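Local coordinates for protein peptidase S15/CocE/NonD (Thaumarchaeota archaeon SCGC AB-539-E09, PDB 4PF1) that is a serine aminopeptidase of the alpha/beta hydrolase fold that probably removes residues from the amino-terminal end of peptides, at residues Y165-C170 and V181-S186. Numbering follows the deposited sequence.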
loop_
_atom_site.group_PDB
_atom_site.type_symbol
_atom_site.label_atom_id
_atom_site.label_comp_id
_atom_site.label_asym_id
_atom_site.label_seq_id
_atom_site.Cartn_x
_atom_site.Cartn_y
_atom_site.Cartn_z
ATOM N N TYR A 165 -25.684 -9.738 -23.893
ATOM C CA TYR A 165 -26.328 -9.537 -25.194
ATOM C C TYR A 165 -26.606 -10.901 -25.838
ATOM O O TYR A 165 -27.702 -11.115 -26.350
ATOM C CB TYR A 165 -25.441 -8.653 -26.108
ATOM C CG TYR A 165 -25.823 -8.669 -27.574
ATOM C CD1 TYR A 165 -26.796 -7.808 -28.070
ATOM C CD2 TYR A 165 -25.177 -9.512 -28.475
ATOM C CE1 TYR A 165 -27.147 -7.813 -29.419
ATOM C CE2 TYR A 165 -25.533 -9.538 -29.824
ATOM C CZ TYR A 165 -26.510 -8.676 -30.294
ATOM O OH TYR A 165 -26.848 -8.666 -31.624
ATOM N N THR A 166 -25.622 -11.831 -25.783
ATOM C CA THR A 166 -25.790 -13.176 -26.353
ATOM C C THR A 166 -26.829 -13.965 -25.551
ATOM O O THR A 166 -27.571 -14.741 -26.141
ATOM C CB THR A 166 -24.458 -13.928 -26.458
ATOM O OG1 THR A 166 -23.900 -14.099 -25.161
ATOM C CG2 THR A 166 -23.462 -13.238 -27.384
ATOM N N THR A 167 -26.914 -13.720 -24.215
ATOM C CA THR A 167 -27.901 -14.342 -23.318
ATOM C C THR A 167 -29.324 -13.932 -23.759
ATOM O O THR A 167 -30.219 -14.779 -23.811
ATOM C CB THR A 167 -27.601 -13.950 -21.849
ATOM O OG1 THR A 167 -26.373 -14.555 -21.440
ATOM C CG2 THR A 167 -28.714 -14.349 -20.885
ATOM N N LEU A 168 -29.517 -12.639 -24.098
ATOM C CA LEU A 168 -30.804 -12.123 -24.576
ATOM C C LEU A 168 -31.194 -12.763 -25.910
ATOM O O LEU A 168 -32.375 -13.038 -26.137
ATOM C CB LEU A 168 -30.762 -10.594 -24.731
ATOM C CG LEU A 168 -30.610 -9.765 -23.456
ATOM C CD1 LEU A 168 -30.311 -8.321 -23.796
ATOM C CD2 LEU A 168 -31.857 -9.859 -22.572
ATOM N N MET A 169 -30.195 -13.019 -26.783
ATOM C CA MET A 169 -30.422 -13.629 -28.098
ATOM C C MET A 169 -30.865 -15.104 -27.981
ATOM O O MET A 169 -31.470 -15.625 -28.915
ATOM C CB MET A 169 -29.172 -13.504 -28.980
ATOM C CG MET A 169 -28.969 -12.103 -29.550
ATOM S SD MET A 169 -30.225 -11.665 -30.782
ATOM C CE MET A 169 -29.674 -10.087 -31.245
ATOM N N CYS A 170 -30.615 -15.754 -26.814
ATOM C CA CYS A 170 -31.035 -17.142 -26.549
ATOM C C CYS A 170 -32.568 -17.235 -26.439
ATOM O O CYS A 170 -33.136 -18.303 -26.681
ATOM C CB CYS A 170 -30.368 -17.683 -25.284
ATOM S SG CYS A 170 -28.557 -17.739 -25.354
ATOM N N VAL A 181 -32.939 -17.516 -18.118
ATOM C CA VAL A 181 -31.819 -16.651 -18.517
ATOM C C VAL A 181 -31.501 -15.632 -17.406
ATOM O O VAL A 181 -32.411 -15.152 -16.724
ATOM C CB VAL A 181 -32.012 -15.932 -19.888
ATOM C CG1 VAL A 181 -31.847 -16.896 -21.060
ATOM C CG2 VAL A 181 -33.345 -15.193 -19.959
ATOM N N VAL A 182 -30.204 -15.312 -17.228
ATOM C CA VAL A 182 -29.751 -14.313 -16.258
ATOM C C VAL A 182 -28.819 -13.301 -16.988
ATOM O O VAL A 182 -27.588 -13.416 -16.906
ATOM C CB VAL A 182 -29.085 -14.928 -14.984
ATOM C CG1 VAL A 182 -28.757 -13.844 -13.958
ATOM C CG2 VAL A 182 -29.967 -16.003 -14.351
ATOM N N PRO A 183 -29.383 -12.320 -17.735
ATOM C CA PRO A 183 -28.514 -11.347 -18.413
ATOM C C PRO A 183 -28.026 -10.237 -17.461
ATOM O O PRO A 183 -28.834 -9.502 -16.886
ATOM C CB PRO A 183 -29.399 -10.804 -19.540
ATOM C CG PRO A 183 -30.802 -10.999 -19.067
ATOM C CD PRO A 183 -30.815 -12.034 -17.975
ATOM N N PHE A 184 -26.697 -10.158 -17.259
ATOM C CA PHE A 184 -26.052 -9.130 -16.431
ATOM C C PHE A 184 -25.602 -7.970 -17.296
ATOM O O PHE A 184 -25.102 -8.196 -18.399
ATOM C CB PHE A 184 -24.815 -9.693 -15.701
ATOM C CG PHE A 184 -25.025 -10.717 -14.614
ATOM C CD1 PHE A 184 -25.113 -12.071 -14.923
ATOM C CD2 PHE A 184 -24.972 -10.351 -13.275
ATOM C CE1 PHE A 184 -25.222 -13.031 -13.912
ATOM C CE2 PHE A 184 -25.093 -11.310 -12.264
ATOM C CZ PHE A 184 -25.212 -12.644 -12.589
ATOM N N ALA A 185 -25.767 -6.729 -16.805
ATOM C CA ALA A 185 -25.287 -5.487 -17.446
ATOM C C ALA A 185 -25.181 -5.606 -18.990
ATOM O O ALA A 185 -24.130 -5.316 -19.563
ATOM C CB ALA A 185 -23.928 -5.130 -16.866
ATOM N N SER A 186 -26.269 -6.047 -19.643
ATOM C CA SER A 186 -26.310 -6.341 -21.075
ATOM C C SER A 186 -26.148 -5.126 -21.980
ATOM O O SER A 186 -26.549 -4.013 -21.625
ATOM C CB SER A 186 -27.618 -7.040 -21.429
ATOM O OG SER A 186 -27.738 -8.272 -20.738
#
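T167 and L168 of helix 162-169 pack onto V181 and P183 of strand 178-184 and S186 of the loop just beyond it, closing the beta-alpha-beta crossover that leads from strand 154-160 to its parallel neighbour in the alpha/beta hydrolase sheet. Helix residues 165-169 run nearly antiparallel to strand residues 181-184, at 150°, and no hydrogen bond joins the two segments. The tight part centres on the T167 methyl. T167 CG2, anti to its own backbone N, faces the strand, 3.8 Å from V181 CB and equally near the backbone N of P183, while OG1 turns back to bond E163 O within the helix. The T167 and V181 side chains pass alongside with their directions opposed. V181 CG1 lies 3.8 Å from T167 O. L168 spreads its two methyls over different partners: CD2 lies 3.8 Å from P183 CG, the side chains crossing at about a right angle, and CD1 lies 3.8 Å from S186 CB. An alanine at L168 would probably open a gap between the helix and P183 and S186, leaving P183 CG and S186 CB without the CD2 and CD1 methyls. M274 and L278 of helix 274-279 also touch L168. The contact is looser at Y165, whose ring points off from the strand, its OH hydrogen-bonded to K120 O, near a glycerol that probably came from the crystallisation liquor. S186 itself lies close to S161, H328 and D295, whose geometry is consistent with a catalytic triad. At this end, S186 OG stands 4.0 Å from both L168 CD1 and Y165 N.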